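Local coordinates for protein probable zinc protease PqqL (PDB 6OFT) that probably acts as a zinc-dependent periplasmic endopeptidase of the M16 family, this chain being the first half of the whole protein, at residues A[245-249]-A[250-254]; A[434-438]-A[439-443]; A[410-413]-A[414-418]. All blocks are in the same frame, centred on the assembly; numbering follows the deposited sequence.

Contact 1 of 3, residues A[245-249]-A[250-254]; sequences NIIND and KENRV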
# COMPACT_ATOMS: atom_id res chain seq x y z
N ASN A 245 -11.31 9.20 19.19
CA ASN A 245 -10.56 10.36 18.70
C ASN A 245 -11.43 11.33 17.91
O ASN A 245 -12.36 10.92 17.22
CB ASN A 245 -9.39 9.91 17.80
CG ASN A 245 -8.35 10.99 17.58
OD1 ASN A 245 -8.23 11.94 18.34
ND2 ASN A 245 -7.57 10.87 16.52
N ILE A 246 -11.11 12.62 18.01
CA ILE A 246 -11.77 13.66 17.22
C ILE A 246 -10.64 14.42 16.55
O ILE A 246 -9.71 14.87 17.23
CB ILE A 246 -12.75 14.59 18.00
CG1 ILE A 246 -13.92 13.80 18.66
CG2 ILE A 246 -13.32 15.71 17.09
CD1 ILE A 246 -14.67 14.61 19.83
N ILE A 247 -10.65 14.45 15.20
CA ILE A 247 -9.63 15.15 14.42
C ILE A 247 -10.22 16.48 14.02
O ILE A 247 -11.18 16.54 13.24
CB ILE A 247 -9.10 14.34 13.19
CG1 ILE A 247 -8.54 12.97 13.64
CG2 ILE A 247 -8.04 15.16 12.41
CD1 ILE A 247 -8.18 12.04 12.56
N ASN A 248 -9.68 17.56 14.58
CA ASN A 248 -10.13 18.91 14.29
C ASN A 248 -9.09 19.60 13.39
O ASN A 248 -7.97 19.90 13.83
CB ASN A 248 -10.38 19.70 15.59
CG ASN A 248 -11.19 20.97 15.42
OD1 ASN A 248 -11.14 21.66 14.39
ND2 ASN A 248 -11.96 21.31 16.45
N ASP A 249 -9.44 19.80 12.11
CA ASP A 249 -8.58 20.46 11.12
C ASP A 249 -9.44 21.27 10.17
O ASP A 249 -10.23 20.71 9.41
CB ASP A 249 -7.70 19.45 10.36
CG ASP A 249 -6.48 20.01 9.63
OD1 ASP A 249 -5.45 19.32 9.58
OD2 ASP A 249 -6.57 21.14 9.08
N LYS A 250 -9.29 22.61 10.22
CA LYS A 250 -10.06 23.57 9.42
C LYS A 250 -9.86 23.40 7.92
O LYS A 250 -10.75 23.77 7.15
CB LYS A 250 -9.78 25.02 9.87
CG LYS A 250 -9.99 25.25 11.37
CD LYS A 250 -10.82 26.49 11.67
CE LYS A 250 -10.88 26.81 13.15
NZ LYS A 250 -11.62 25.77 13.92
N GLU A 251 -8.73 22.79 7.51
CA GLU A 251 -8.34 22.54 6.12
C GLU A 251 -8.91 21.23 5.54
O GLU A 251 -8.88 21.06 4.33
CB GLU A 251 -6.81 22.61 5.94
CG GLU A 251 -6.27 24.02 6.10
CD GLU A 251 -4.89 24.32 5.53
OE1 GLU A 251 -4.19 23.37 5.11
OE2 GLU A 251 -4.51 25.51 5.52
N ASN A 252 -9.44 20.33 6.40
CA ASN A 252 -10.08 19.09 5.96
C ASN A 252 -11.44 19.44 5.35
O ASN A 252 -12.11 20.36 5.84
CB ASN A 252 -10.21 18.08 7.11
CG ASN A 252 -8.92 17.39 7.48
OD1 ASN A 252 -7.95 17.36 6.71
ND2 ASN A 252 -8.88 16.78 8.65
N ARG A 253 -11.82 18.79 4.24
CA ARG A 253 -13.03 19.15 3.51
C ARG A 253 -14.30 18.36 3.88
O ARG A 253 -15.41 18.83 3.59
CB ARG A 253 -12.78 19.09 1.99
CG ARG A 253 -12.46 17.70 1.45
CD ARG A 253 -12.53 17.66 -0.07
NE ARG A 253 -12.89 16.33 -0.56
CZ ARG A 253 -14.14 15.95 -0.85
NH1 ARG A 253 -15.15 16.80 -0.70
NH2 ARG A 253 -14.38 14.72 -1.28
N VAL A 254 -14.16 17.18 4.51
CA VAL A 254 -15.29 16.31 4.84
C VAL A 254 -15.39 16.02 6.35
O VAL A 254 -14.42 15.59 6.97
CB VAL A 254 -15.23 15.01 3.98
CG1 VAL A 254 -16.28 13.99 4.41
CG2 VAL A 254 -15.38 15.32 2.49
O HOH W 1 -11.06 16.90 10.43
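Asp249 and Asn252 are the ends of a type I beta turn that leaves strand 242-248, with Asn252 N donating to Asp249 O at 3.1 Å and standing above the carbonyl plane, 59° out of it. An Asx turn over Asp249 to Glu251 overlaps it: Asp249 holds CG anti to its N (chi1 -162°), which carries OD2 forward to accept from Glu251 N at 3.1 Å, on the anti side of the carboxylate. The other oxygen, OD1, forms a salt bridge with Arg151, which also pairs with Glu251 OE1, so one guanidinium is shared by two acids whose OD2 and OE1 lie 5.1 Å apart. Asn252 crosses Asp249 at about a right angle, its ND2 3.4 Å from Asp249 CB. The same ND2 bonds to Thr152 OG1 and, at 2.8 Å, to a water within hydrogen-bonding distance of Ile247 O, bridging the two. On another flank Asn248 and Lys250 run side by side, and Asn248 ND2 and Lys250 NZ both reach Glu439 OE2. The turn, within the M16 inactive-domain family region, thus sits beside the start of helix 148-160, while strand 430-436 pairs with the strand leading into it.

Contact 2 of 3, residues A[434-438]-A[439-443]; sequences QMVNN and EVAAK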
# COMPACT_ATOMS: atom_id res chain seq x y z
N GLN A 434 -14.02 10.79 14.77
CA GLN A 434 -14.80 11.85 14.15
C GLN A 434 -13.87 12.88 13.57
O GLN A 434 -12.82 13.16 14.14
CB GLN A 434 -15.78 12.50 15.14
CG GLN A 434 -17.06 11.69 15.29
CD GLN A 434 -17.87 12.10 16.49
OE1 GLN A 434 -19.00 12.57 16.37
NE2 GLN A 434 -17.31 11.91 17.66
N MET A 435 -14.25 13.45 12.43
CA MET A 435 -13.48 14.48 11.75
C MET A 435 -14.33 15.72 11.66
O MET A 435 -15.49 15.63 11.25
CB MET A 435 -13.02 13.99 10.37
CG MET A 435 -11.88 13.01 10.46
SD MET A 435 -11.38 12.29 8.88
CE MET A 435 -10.64 13.76 8.05
N VAL A 436 -13.80 16.85 12.16
CA VAL A 436 -14.48 18.15 12.21
C VAL A 436 -13.60 19.25 11.60
O VAL A 436 -12.37 19.19 11.73
CB VAL A 436 -15.05 18.52 13.61
CG1 VAL A 436 -16.16 17.55 14.01
CG2 VAL A 436 -13.97 18.58 14.68
N ASN A 437 -14.21 20.22 10.89
CA ASN A 437 -13.44 21.28 10.23
C ASN A 437 -13.86 22.71 10.61
O ASN A 437 -13.33 23.67 10.06
CB ASN A 437 -13.43 21.08 8.70
CG ASN A 437 -14.77 21.06 8.02
OD1 ASN A 437 -15.82 21.42 8.58
ND2 ASN A 437 -14.76 20.64 6.77
N ASN A 438 -14.80 22.84 11.54
CA ASN A 438 -15.28 24.13 12.06
C ASN A 438 -15.78 23.91 13.48
O ASN A 438 -15.93 22.75 13.90
CB ASN A 438 -16.36 24.75 11.14
CG ASN A 438 -17.61 23.93 10.99
OD1 ASN A 438 -18.48 23.92 11.87
ND2 ASN A 438 -17.74 23.25 9.87
N GLU A 439 -16.03 25.00 14.22
CA GLU A 439 -16.47 24.90 15.61
C GLU A 439 -17.95 24.52 15.75
O GLU A 439 -18.34 24.11 16.84
CB GLU A 439 -16.09 26.16 16.42
CG GLU A 439 -14.59 26.25 16.71
CD GLU A 439 -13.91 24.95 17.14
OE1 GLU A 439 -14.13 24.52 18.30
OE2 GLU A 439 -13.18 24.36 16.32
N VAL A 440 -18.76 24.60 14.66
CA VAL A 440 -20.17 24.16 14.72
C VAL A 440 -20.17 22.61 14.73
O VAL A 440 -20.78 22.01 15.61
CB VAL A 440 -21.07 24.74 13.59
CG1 VAL A 440 -22.53 24.33 13.77
CG2 VAL A 440 -20.95 26.26 13.48
N ALA A 441 -19.42 21.97 13.79
CA ALA A 441 -19.31 20.51 13.74
C ALA A 441 -18.57 19.98 14.98
O ALA A 441 -18.93 18.91 15.48
CB ALA A 441 -18.60 20.06 12.47
N ALA A 442 -17.57 20.75 15.50
CA ALA A 442 -16.78 20.41 16.70
C ALA A 442 -17.66 20.33 17.93
O ALA A 442 -17.49 19.43 18.75
CB ALA A 442 -15.66 21.42 16.91
N LYS A 443 -18.62 21.28 18.05
CA LYS A 443 -19.60 21.35 19.14
C LYS A 443 -20.64 20.24 18.94
O LYS A 443 -21.21 19.75 19.91
CB LYS A 443 -20.27 22.75 19.14
CG LYS A 443 -21.28 23.03 20.27
CD LYS A 443 -20.62 23.55 21.55
CE LYS A 443 -21.56 24.40 22.38
NZ LYS A 443 -22.64 23.60 23.03
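Asn438 and Val436 face the first turn of helix 439-444 in different ways, one with a polar atom, the other with methyls. Asn438 is the N-cap: a chi1 of 62° sets CG between its backbone N and carbonyl carbon, and this swings OD1 over the end of the helix. There OD1 accepts from Ala441 N at 2.9 Å in a fairly straight bond (162°), the donor lying above the amide's carbonyl plane. A second, weak bond comes from Val440 N, bent to 125°. The other end of the amide, ND2, bonds to Asp329 OD1 and weakly to Asn437 OD1, which fixes the rotation of the amide and directs its oxygen at the helix. Val436, last residue of strand 430-436 in the five-stranded mixed sheet and two before the N-cap, packs CG1 on Ala441 CB at 3.8 Å, and its CG2 lies 4.0 Å from Ala442 CB. The backbone closes the turn with Ala442 N donating to Asn438 O at 3.0 Å. Chemically, one amide oxygen serves two N-H groups at the helix start, where the positive end of the helix dipole would be expected to favour an oxygen; Asp329, bonded to the same amide, would probably polarise it further.

Contact 3 of 3, residues A[410-413]-A[414-418]; sequences QQIT and VQSLA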
# COMPACT_ATOMS: atom_id res chain seq x y z
N GLN A 410 -17.46 -20.23 -4.06
CA GLN A 410 -18.63 -21.05 -3.73
C GLN A 410 -18.57 -21.56 -2.27
O GLN A 410 -19.58 -21.98 -1.70
CB GLN A 410 -18.90 -22.16 -4.78
CG GLN A 410 -17.85 -23.25 -4.90
CD GLN A 410 -17.79 -23.90 -6.27
OE1 GLN A 410 -17.76 -23.24 -7.32
NE2 GLN A 410 -17.75 -25.22 -6.30
N GLN A 411 -17.39 -21.41 -1.63
CA GLN A 411 -17.19 -21.71 -0.21
C GLN A 411 -17.61 -20.49 0.66
O GLN A 411 -17.68 -20.61 1.88
CB GLN A 411 -15.71 -22.06 0.05
CG GLN A 411 -15.41 -23.50 -0.33
CD GLN A 411 -13.95 -23.81 -0.20
OE1 GLN A 411 -13.43 -23.94 0.91
NE2 GLN A 411 -13.27 -23.93 -1.32
N ILE A 412 -17.86 -19.33 0.02
CA ILE A 412 -18.30 -18.11 0.73
C ILE A 412 -19.82 -18.08 0.74
O ILE A 412 -20.44 -18.05 -0.32
CB ILE A 412 -17.66 -16.84 0.12
CG1 ILE A 412 -16.11 -16.96 0.13
CG2 ILE A 412 -18.16 -15.55 0.84
CD1 ILE A 412 -15.38 -15.94 -0.70
N THR A 413 -20.41 -18.15 1.94
CA THR A 413 -21.87 -18.16 2.08
C THR A 413 -22.33 -17.02 2.96
O THR A 413 -21.52 -16.34 3.57
CB THR A 413 -22.36 -19.51 2.65
OG1 THR A 413 -21.82 -19.70 3.95
CG2 THR A 413 -22.06 -20.70 1.74
N VAL A 414 -23.65 -16.83 3.02
CA VAL A 414 -24.30 -15.86 3.89
C VAL A 414 -23.98 -16.26 5.35
O VAL A 414 -23.76 -15.39 6.19
CB VAL A 414 -25.81 -15.85 3.56
CG1 VAL A 414 -26.68 -15.58 4.78
CG2 VAL A 414 -26.10 -14.86 2.43
N GLN A 415 -23.88 -17.59 5.61
CA GLN A 415 -23.54 -18.15 6.93
C GLN A 415 -22.06 -17.97 7.27
O GLN A 415 -21.74 -17.66 8.42
CB GLN A 415 -23.94 -19.64 7.04
CG GLN A 415 -25.46 -19.85 7.03
CD GLN A 415 -26.05 -19.90 5.64
OE1 GLN A 415 -25.34 -19.94 4.63
NE2 GLN A 415 -27.36 -19.87 5.56
N SER A 416 -21.16 -18.16 6.28
CA SER A 416 -19.71 -17.99 6.53
C SER A 416 -19.37 -16.52 6.81
O SER A 416 -18.54 -16.22 7.67
CB SER A 416 -18.87 -18.58 5.40
OG SER A 416 -18.83 -17.78 4.23
N LEU A 417 -20.07 -15.61 6.12
CA LEU A 417 -19.90 -14.17 6.32
C LEU A 417 -20.52 -13.69 7.64
O LEU A 417 -20.00 -12.74 8.24
CB LEU A 417 -20.48 -13.39 5.13
CG LEU A 417 -19.77 -13.53 3.78
CD1 LEU A 417 -20.38 -12.61 2.76
CD2 LEU A 417 -18.25 -13.25 3.89
N ALA A 418 -21.62 -14.32 8.10
CA ALA A 418 -22.28 -13.97 9.37
C ALA A 418 -21.34 -14.32 10.51
O ALA A 418 -21.24 -13.56 11.47
CB ALA A 418 -23.60 -14.71 9.52
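Thr413 and Ser416 exchange hydrogen bonds in a capping box at the start of helix 414-425, each side chain accepting from the other's backbone N-H. Ser416 N reaches Thr413 OG1 at 2.9 Å (153°), and Thr413 N reaches Ser416 OG at 2.8 Å in a straighter bond (164°). Both hydroxyls owe their places to the first torsion: OG1 of Thr413 (chi1 62°) and OG of Ser416 each lie between the N and carbonyl carbon of their own residue, turned back toward the partner's N-H. Ser416 OG has a further hydrogen bond to Glu279 OE2, which ties the box to helix 271-296. Another side-chain donor, Lys359 NZ, bonds to the carbonyl of Ile412 just before the cap.

In the backbone, Leu417 N donates to Thr413 O at 3.0 Å, the first i to i+4 link of the helix.

The apolar part is a hydrophobic staple. Ile412, directly before the N-cap, crosses Leu417 obliquely, with its CG2 3.8 Å from Leu417 CD2. Ile412 also packs on Ala278, and Leu417 on Leu286, both of helix 271-296.

Replacing Thr413 with an alanine would probably leave Ser416 N without its side-chain acceptor and fray the first turn, although the bond from the backbone N to Ser416 OG could persist.

Staple and box together thus close the helix start: the threonine oxygen satisfies an N-H of the first turn, where the carbonyl four residues back lies outside the helix, while the serine hydroxyl, accepting from Thr413 N, probably gives its proton to the Glu279 carboxylate.

In the fold
Contacts 1 and 2 form one patch, their centres 7 Å apart, at the ends of the neighbouring parallel strands 242-248 and 430-436. Ile247 N lies 2.7 Å from Gln434 O, a probable hydrogen bond of the sheet, and Asn252 O lies 2.8 Å from Asn437 ND2, probably bonding the turn to the residue just before the N-cap. Contact 3 stands apart, its centre about 38 Å from that of contact 1 and about 39 Å from that of contact 2, though its helix 414-425 directly precedes strand 430-436. Contacts 2 and 3 both cap a helix start. All three lie away from the predicted zinc site of His54, His58 and Glu134 and its predicted proton acceptor Glu57.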